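Alcohol dehydrogenase superfamily protein (Novosphingobium aromaticivorans, PDB 3GAZ) probably acts as an NADP-dependent oxidoreductase of the medium-chain alcohol dehydrogenase superfamily, though its substrate is not established. Local coordinates at residues A[7-12]-A[306-311]; A[42-47]-A[331-336]; A[64-69]-A[104-109]. All blocks are in the same frame, centred on the assembly; numbering follows the deposited sequence.

Contact 1: A[7-12]-A[306-311]; sequences TMIAAV and FSIAEI
Ile308 and Ala11 lie nearest each other where segment 306-311, a turn between a short strand and a helix, leans against strand 7-12. Their CA atoms are 7.2 Å apart, and side-chain methyls from the 306-311 side cross the gap. Ile308 does most of the bridging. Its CG1 stands anti to the backbone N (chi1 -167°), with CG2 taking the crowded position, and the extended branch carries CD1 toward the strand at Ile9. There CD1 meets backbone as well as side chain: it lies 4.0 Å from Ile9 O and 4.2 Å from Ile9 CG2, also coming close to the CA of Ala10. The side chains of Ile9 and Ile308 cross obliquely. Ile9 meets its partner with the CG2 branch, while its longer branch leads away. The second touch is closer and simpler: the CD1 of Ile311 comes within 3.6 Å of the CB of Ala11, which points toward segment 306-311.

The type I beta turn from Ser307 to Glu310 contains Ile308 and ends just before Ile311, so both isoleucines project from this bend. Glu310 N donates to Ser307 O at 2.9 Å, and the Glu310 carboxylate bends back so that OE1, met on its anti side, accepts from Ser307 N at 2.8 Å. Glu310 is also the N-cap of helix 311-319, so Ile311 reaches the strand from the first turn of that helix. On the strand side, 7-13 pairs antiparallel with 20-26, whose Phe20 also touches Ile311, while Ala10 faces the other way, onto Ile66 and Ala106.

No hydrogen bond passes between the two segments, and only 147 Å² is buried. The polar groups are engaged within the turn, with strand 20-26 and with the loop carrying His105 and Gln107. The join therefore rests on aliphatic contact, which by itself imposes little directional constraint.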
loop_
_atom_site.group_PDB
_atom_site.type_symbol
_atom_site.label_atom_id
_atom_site.label_comp_id
_atom_site.label_asym_id
_atom_site.label_seq_id
_atom_site.Cartn_x
_atom_site.Cartn_y
_atom_site.Cartn_z
ATOM N N THR A 7 15.241 15.084 10.617
ATOM C CA THR A 7 14.236 14.161 11.116
ATOM C C THR A 7 12.899 14.850 11.348
ATOM O O THR A 7 12.734 16.034 11.059
ATOM C CB THR A 7 14.688 13.546 12.451
ATOM O OG1 THR A 7 14.855 14.593 13.422
ATOM C CG2 THR A 7 16.002 12.803 12.276
HETATM N N MSE A 8 11.945 14.088 11.870
HETATM C CA MSE A 8 10.618 14.606 12.179
HETATM C C MSE A 8 10.023 13.741 13.281
HETATM O O MSE A 8 10.506 12.637 13.540
HETATM C CB MSE A 8 9.695 14.564 10.945
HETATM C CG MSE A 8 9.231 13.163 10.508
HETATM SE SE MSE A 8 7.823 13.166 9.310
HETATM C CE MSE A 8 7.669 11.379 8.971
ATOM N N ILE A 9 8.985 14.250 13.935
ATOM C CA ILE A 9 8.301 13.501 14.977
ATOM C C ILE A 9 7.031 12.940 14.342
ATOM O O ILE A 9 6.336 13.641 13.605
ATOM C CB ILE A 9 7.883 14.405 16.167
ATOM C CG1 ILE A 9 9.123 14.936 16.891
ATOM C CG2 ILE A 9 6.997 13.619 17.137
ATOM C CD1 ILE A 9 9.995 13.854 17.488
ATOM N N ALA A 10 6.733 11.680 14.624
ATOM C CA ALA A 10 5.537 11.050 14.091
ATOM C C ALA A 10 5.014 10.043 15.099
ATOM O O ALA A 10 5.766 9.527 15.929
ATOM C CB ALA A 10 5.848 10.349 12.766
ATOM N N ALA A 11 3.717 9.777 15.033
ATOM C CA ALA A 11 3.097 8.810 15.922
ATOM C C ALA A 11 2.993 7.519 15.124
ATOM O O ALA A 11 2.445 7.498 14.018
ATOM C CB ALA A 11 1.718 9.287 16.348
ATOM N N VAL A 12 3.533 6.446 15.679
ATOM C CA VAL A 12 3.507 5.164 15.004
ATOM C C VAL A 12 2.745 4.113 15.790
ATOM O O VAL A 12 2.942 3.971 16.998
ATOM C CB VAL A 12 4.945 4.629 14.777
ATOM C CG1 VAL A 12 4.898 3.302 14.031
ATOM C CG2 VAL A 12 5.770 5.648 14.013
ATOM N N PHE A 306 -6.312 18.266 20.608
ATOM C CA PHE A 306 -5.409 17.170 20.941
ATOM C C PHE A 306 -4.067 17.382 20.245
ATOM O O PHE A 306 -4.013 17.609 19.037
ATOM C CB PHE A 306 -6.010 15.836 20.473
ATOM C CG PHE A 306 -7.379 15.560 21.025
ATOM C CD1 PHE A 306 -7.541 14.829 22.199
ATOM C CD2 PHE A 306 -8.507 16.064 20.387
ATOM C CE1 PHE A 306 -8.811 14.604 22.733
ATOM C CE2 PHE A 306 -9.780 15.849 20.913
ATOM C CZ PHE A 306 -9.931 15.114 22.093
ATOM N N SER A 307 -2.982 17.311 21.009
ATOM C CA SER A 307 -1.649 17.481 20.437
ATOM C C SER A 307 -1.234 16.142 19.845
ATOM O O SER A 307 -1.910 15.138 20.040
ATOM C CB SER A 307 -0.651 17.866 21.525
ATOM O OG SER A 307 -0.514 16.798 22.444
ATOM N N ILE A 308 -0.111 16.123 19.136
ATOM C CA ILE A 308 0.367 14.889 18.533
ATOM C C ILE A 308 0.647 13.849 19.618
ATOM O O ILE A 308 0.799 12.662 19.328
ATOM C CB ILE A 308 1.651 15.135 17.712
ATOM C CG1 ILE A 308 1.958 13.914 16.845
ATOM C CG2 ILE A 308 2.816 15.434 18.646
ATOM C CD1 ILE A 308 3.058 14.155 15.829
ATOM N N ALA A 309 0.706 14.301 20.869
ATOM C CA ALA A 309 0.966 13.407 21.996
ATOM C C ALA A 309 -0.306 12.852 22.644
ATOM O O ALA A 309 -0.231 11.991 23.524
ATOM C CB ALA A 309 1.807 14.135 23.050
ATOM N N GLU A 310 -1.471 13.316 22.196
ATOM C CA GLU A 310 -2.739 12.871 22.778
ATOM C C GLU A 310 -3.659 12.204 21.753
ATOM O O GLU A 310 -4.883 12.256 21.876
ATOM C CB GLU A 310 -3.446 14.078 23.408
ATOM C CG GLU A 310 -2.513 14.916 24.277
ATOM C CD GLU A 310 -3.076 16.283 24.637
ATOM O OE1 GLU A 310 -3.589 16.989 23.740
ATOM O OE2 GLU A 310 -2.980 16.661 25.822
ATOM N N ILE A 311 -3.065 11.562 20.753
ATOM C CA ILE A 311 -3.840 10.917 19.700
ATOM C C ILE A 311 -4.728 9.789 20.212
ATOM O O ILE A 311 -5.845 9.615 19.727
ATOM C CB ILE A 311 -2.899 10.428 18.565
ATOM C CG1 ILE A 311 -2.147 11.637 17.994
ATOM C CG2 ILE A 311 -3.700 9.742 17.463
ATOM C CD1 ILE A 311 -1.172 11.315 16.872
#

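Contact 2: A[42-47]-A[331-336]; sequences SGTNPL and IAITVE
Thr44 grips Ile331 twice through a single acceptor, and this is the tight end of the contact. Both Thr44 N (3.1 Å) and Thr44 OG1 (2.8 Å) donate to Ile331 O; the amide approaches it almost head-on, whereas the hydroxyl comes in at a C=O...donor angle of 122°, tilted from the carbonyl plane. A water adds a further bridge here, donating to Thr44 OG1 at 3.0 Å and accepting from Ile331 N at 3.2 Å. With OG1 placed between the backbone N and carbonyl carbon (chi1 70°), CG2 falls beside the backbone N and packs 3.7 Å from Ile333 CD1, the two side chains crossing at about a right angle.

Ser42 and Ile333 form an antiparallel hydrogen-bonded pair: Ile333 N donates to Ser42 O at 2.8 Å, nearly straight (176°), and Ser42 N donates back to Ile333 O. Gly43 and Ala332 follow as a non-hydrogen-bonded pair. Strand 332-334 thereby brings the end of the chain back to strand 41-43 of the GroES-like part, the return expected of medium-chain dehydrogenases. Ile333 faces Ile311 of helix 311-319, Ala332 the opposite face, against helix 125-129. Ser42 OG is bonded to Thr104 OG1.

At the other end of this ladder the packing thins. Val335, partly exposed, touches Ser42 only with CG2, 4.1 Å from CB.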
loop_
_atom_site.group_PDB
_atom_site.type_symbol
_atom_site.label_atom_id
_atom_site.label_comp_id
_atom_site.label_asym_id
_atom_site.label_seq_id
_atom_site.Cartn_x
_atom_site.Cartn_y
_atom_site.Cartn_z
ATOM N N SER A 42 -4.107 17.385 11.693
ATOM C CA SER A 42 -4.387 16.062 11.149
ATOM C C SER A 42 -5.845 15.710 11.466
ATOM O O SER A 42 -6.250 15.695 12.630
ATOM C CB SER A 42 -3.437 15.033 11.782
ATOM O OG SER A 42 -3.693 13.710 11.329
ATOM N N GLY A 43 -6.630 15.438 10.428
ATOM C CA GLY A 43 -8.030 15.103 10.628
ATOM C C GLY A 43 -8.225 13.618 10.860
ATOM O O GLY A 43 -7.730 12.800 10.089
ATOM N N THR A 44 -8.952 13.265 11.919
ATOM C CA THR A 44 -9.191 11.863 12.236
ATOM C C THR A 44 -10.427 11.313 11.544
ATOM O O THR A 44 -11.275 12.061 11.063
ATOM C CB THR A 44 -9.380 11.639 13.762
ATOM O OG1 THR A 44 -10.626 12.217 14.179
ATOM C CG2 THR A 44 -8.241 12.277 14.548
ATOM N N ASN A 45 -10.512 9.990 11.487
ATOM C CA ASN A 45 -11.663 9.316 10.898
ATOM C C ASN A 45 -11.798 7.958 11.569
ATOM O O ASN A 45 -10.801 7.335 11.934
ATOM C CB ASN A 45 -11.493 9.136 9.382
ATOM C CG ASN A 45 -11.606 10.449 8.614
ATOM O OD1 ASN A 45 -10.606 10.998 8.146
ATOM N ND2 ASN A 45 -12.826 10.957 8.484
ATOM N N PRO A 46 -13.040 7.488 11.759
ATOM C CA PRO A 46 -13.284 6.193 12.395
ATOM C C PRO A 46 -12.441 5.058 11.806
ATOM O O PRO A 46 -11.961 4.197 12.542
ATOM C CB PRO A 46 -14.777 5.978 12.167
ATOM C CG PRO A 46 -15.319 7.374 12.210
ATOM C CD PRO A 46 -14.308 8.127 11.369
ATOM N N LEU A 47 -12.259 5.056 10.485
ATOM C CA LEU A 47 -11.476 3.998 9.843
ATOM C C LEU A 47 -10.081 3.842 10.450
ATOM O O LEU A 47 -9.571 2.729 10.552
ATOM C CB LEU A 47 -11.347 4.249 8.336
ATOM C CG LEU A 47 -10.659 3.129 7.546
ATOM C CD1 LEU A 47 -11.490 1.855 7.649
ATOM C CD2 LEU A 47 -10.491 3.541 6.083
ATOM N N ILE A 331 -13.048 15.237 14.900
ATOM C CA ILE A 331 -11.902 15.497 15.760
ATOM C C ILE A 331 -10.648 15.778 14.944
ATOM O O ILE A 331 -10.316 15.028 14.022
ATOM C CB ILE A 331 -11.599 14.281 16.672
ATOM C CG1 ILE A 331 -12.803 13.974 17.565
ATOM C CG2 ILE A 331 -10.349 14.552 17.504
ATOM C CD1 ILE A 331 -13.097 15.036 18.614
ATOM N N ALA A 332 -9.953 16.855 15.295
ATOM C CA ALA A 332 -8.726 17.235 14.615
ATOM C C ALA A 332 -7.571 17.244 15.612
ATOM O O ALA A 332 -7.721 17.661 16.763
ATOM C CB ALA A 332 -8.873 18.610 13.986
ATOM N N ILE A 333 -6.422 16.762 15.159
ATOM C CA ILE A 333 -5.230 16.727 15.985
ATOM C C ILE A 333 -4.361 17.896 15.563
ATOM O O ILE A 333 -4.122 18.087 14.375
ATOM C CB ILE A 333 -4.425 15.432 15.746
ATOM C CG1 ILE A 333 -5.252 14.216 16.164
ATOM C CG2 ILE A 333 -3.096 15.496 16.504
ATOM C CD1 ILE A 333 -4.723 12.912 15.604
ATOM N N THR A 334 -3.896 18.683 16.529
ATOM C CA THR A 334 -3.030 19.806 16.208
ATOM C C THR A 334 -1.592 19.318 16.257
ATOM O O THR A 334 -1.060 19.034 17.331
ATOM C CB THR A 334 -3.190 20.966 17.207
ATOM O OG1 THR A 334 -4.542 21.439 17.178
ATOM C CG2 THR A 334 -2.245 22.104 16.839
ATOM N N VAL A 335 -0.971 19.215 15.088
ATOM C CA VAL A 335 0.410 18.758 14.983
ATOM C C VAL A 335 1.371 19.914 15.235
ATOM O O VAL A 335 2.315 19.788 16.008
ATOM C CB VAL A 335 0.693 18.162 13.583
ATOM C CG1 VAL A 335 2.177 17.868 13.426
ATOM C CG2 VAL A 335 -0.123 16.884 13.391
ATOM N N GLU A 336 1.125 21.035 14.566
ATOM C CA GLU A 336 1.958 22.218 14.719
ATOM C C GLU A 336 1.062 23.445 14.823
ATOM O O GLU A 336 0.947 24.007 15.936
ATOM C CB GLU A 336 2.895 22.354 13.526
HETATM O O HOH W 1 -13.455 12.547 13.194
#

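Contact 3: A[64-69]-A[104-109]; sequences PAILGM and THAQFA
His105 turns its CG beside its own backbone N and anti to the carbonyl carbon (chi1 -63°), which brings CG over to Leu67 O; a chi2 of 166° then turns the ring so that one face lies against the peptide joining Leu67 to Gly68. Leu67 O stands 3.0 Å above the ring plane, offset toward the rim, and the CA of Gly68 makes a CH-pi contact 3.9 Å from the ring centroid. Leu67 O also accepts from His105 N (3.0 Å), so backbone amide and ring of one residue meet the same carbonyl.

Next along, Thr104 N donates to Gly68 O at 2.8 Å, from above the carbonyl plane. This cross-link joins two irregular loops of the GroES-like domain, one leading into strand 70-78, the other into strand 108-112. Gly68-Met69-Asp70 appears to occupy the place where zinc-dependent relatives carry Gly-His-Glu. At the backbone angles of Gly68 (phi 104°) a side chain would run into the preceding carbonyl O, and the His105 ring and Thr104 OG1 already fill its place.

The imidazole is tethered at both nitrogens. A water 2.9 Å from His105 ND1 also accepts from Leu67 N at 2.8 Å, while NE2 is bonded to Tyr315 OH. Thr104 OG1, besides its partner Ser42 OG, is bonded to Asp70 O. Ile66 rests its CG2 3.7 Å from His105 O.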
loop_
_atom_site.group_PDB
_atom_site.type_symbol
_atom_site.label_atom_id
_atom_site.label_comp_id
_atom_site.label_asym_id
_atom_site.label_seq_id
_atom_site.Cartn_x
_atom_site.Cartn_y
_atom_site.Cartn_z
ATOM N N PRO A 64 3.708 -2.226 11.422
ATOM C CA PRO A 64 3.650 -0.877 11.992
ATOM C C PRO A 64 3.379 0.173 10.925
ATOM O O PRO A 64 3.679 -0.034 9.749
ATOM C CB PRO A 64 5.030 -0.715 12.617
ATOM C CG PRO A 64 5.895 -1.477 11.657
ATOM C CD PRO A 64 5.090 -2.739 11.443
ATOM N N ALA A 65 2.816 1.303 11.337
ATOM C CA ALA A 65 2.529 2.361 10.382
ATOM C C ALA A 65 2.077 3.653 11.046
ATOM O O ALA A 65 1.659 3.667 12.203
ATOM C CB ALA A 65 1.459 1.885 9.388
ATOM N N ILE A 66 2.190 4.743 10.296
ATOM C CA ILE A 66 1.754 6.050 10.751
ATOM C C ILE A 66 0.352 6.164 10.174
ATOM O O ILE A 66 0.169 6.039 8.957
ATOM C CB ILE A 66 2.653 7.163 10.178
ATOM C CG1 ILE A 66 4.060 7.045 10.778
ATOM C CG2 ILE A 66 2.043 8.523 10.467
ATOM C CD1 ILE A 66 5.112 7.885 10.081
ATOM N N LEU A 67 -0.637 6.373 11.038
ATOM C CA LEU A 67 -2.024 6.468 10.590
ATOM C C LEU A 67 -2.501 7.911 10.406
ATOM O O LEU A 67 -1.738 8.854 10.606
ATOM C CB LEU A 67 -2.931 5.713 11.570
ATOM C CG LEU A 67 -2.435 4.300 11.905
ATOM C CD1 LEU A 67 -3.496 3.557 12.722
ATOM C CD2 LEU A 67 -2.125 3.545 10.618
ATOM N N GLY A 68 -3.764 8.075 10.016
ATOM C CA GLY A 68 -4.313 9.403 9.784
ATOM C C GLY A 68 -4.394 9.608 8.284
ATOM O O GLY A 68 -3.395 9.433 7.591
HETATM N N MSE A 69 -5.562 9.991 7.779
HETATM C CA MSE A 69 -5.749 10.158 6.341
HETATM C C MSE A 69 -5.851 11.600 5.836
HETATM O O MSE A 69 -5.435 11.897 4.711
HETATM C CB MSE A 69 -7.001 9.377 5.907
HETATM C CG MSE A 69 -7.035 7.932 6.399
HETATM SE SE MSE A 69 -8.620 7.086 6.057
HETATM C CE MSE A 69 -9.433 7.329 7.485
ATOM N N THR A 104 -1.076 10.841 8.360
ATOM C CA THR A 104 -0.855 12.246 8.673
ATOM C C THR A 104 -0.553 12.566 10.138
ATOM O O THR A 104 -0.459 13.739 10.504
ATOM C CB THR A 104 -2.036 13.113 8.177
ATOM O OG1 THR A 104 -3.241 12.740 8.858
ATOM C CG2 THR A 104 -2.223 12.921 6.674
ATOM N N HIS A 105 -0.410 11.536 10.977
ATOM C CA HIS A 105 -0.064 11.749 12.385
ATOM C C HIS A 105 1.451 11.965 12.383
ATOM O O HIS A 105 2.205 11.192 12.982
ATOM C CB HIS A 105 -0.387 10.515 13.232
ATOM C CG HIS A 105 -1.841 10.164 13.276
ATOM N ND1 HIS A 105 -2.298 8.947 13.738
ATOM C CD2 HIS A 105 -2.941 10.872 12.925
ATOM C CE1 HIS A 105 -3.616 8.921 13.669
ATOM N NE2 HIS A 105 -4.031 10.077 13.180
ATOM N N ALA A 106 1.890 13.004 11.682
ATOM C CA ALA A 106 3.312 13.310 11.561
ATOM C C ALA A 106 3.524 14.787 11.290
ATOM O O ALA A 106 2.631 15.468 10.793
ATOM C CB ALA A 106 3.924 12.490 10.427
ATOM N N GLN A 107 4.715 15.282 11.602
ATOM C CA GLN A 107 5.004 16.687 11.373
ATOM C C GLN A 107 5.134 16.997 9.887
ATOM O O GLN A 107 4.871 18.120 9.470
ATOM C CB GLN A 107 6.288 17.097 12.099
ATOM C CG GLN A 107 6.179 17.050 13.615
ATOM C CD GLN A 107 7.447 17.521 14.292
ATOM O OE1 GLN A 107 8.545 17.072 13.954
ATOM N NE2 GLN A 107 7.304 18.431 15.255
ATOM N N PHE A 108 5.532 16.001 9.092
ATOM C CA PHE A 108 5.699 16.192 7.649
ATOM C C PHE A 108 5.176 15.013 6.829
ATOM O O PHE A 108 5.034 13.903 7.333
ATOM C CB PHE A 108 7.179 16.378 7.300
ATOM C CG PHE A 108 7.825 17.549 7.972
ATOM C CD1 PHE A 108 7.788 18.810 7.386
ATOM C CD2 PHE A 108 8.467 17.394 9.197
ATOM C CE1 PHE A 108 8.385 19.904 8.014
ATOM C CE2 PHE A 108 9.066 18.481 9.832
ATOM C CZ PHE A 108 9.024 19.738 9.241
ATOM N N ALA A 109 4.909 15.271 5.555
ATOM C CA ALA A 109 4.447 14.241 4.638
ATOM C C ALA A 109 4.743 14.668 3.204
ATOM O O ALA A 109 4.467 15.806 2.818
ATOM C CB ALA A 109 2.954 13.998 4.812
HETATM O O HOH W 2 -0.340 6.781 13.800
#

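Overall arrangement
The three contacts form one continuous patch, their centres 11 Å (contacts 1 and 2), 8 Å (1 and 3) and 10 Å (2 and 3) apart, and each pair is tied by a probable hydrogen bond: Phe306 O to Thr334 N at 2.7 Å, Ala11 N to His105 O at 2.9 Å, and Ser42 OG to Thr104 OG1 at 2.7 Å. Ile311 of contact 1 and Ile333 of contact 2 also pack together. A bound calcium ion lies about 7 Å from the side chain of Thr44 and about 9 Å from that of Met69, so contacts 2 and 3 each place a side chain in its neighbourhood. Contact 1 lies farther from the chain centre.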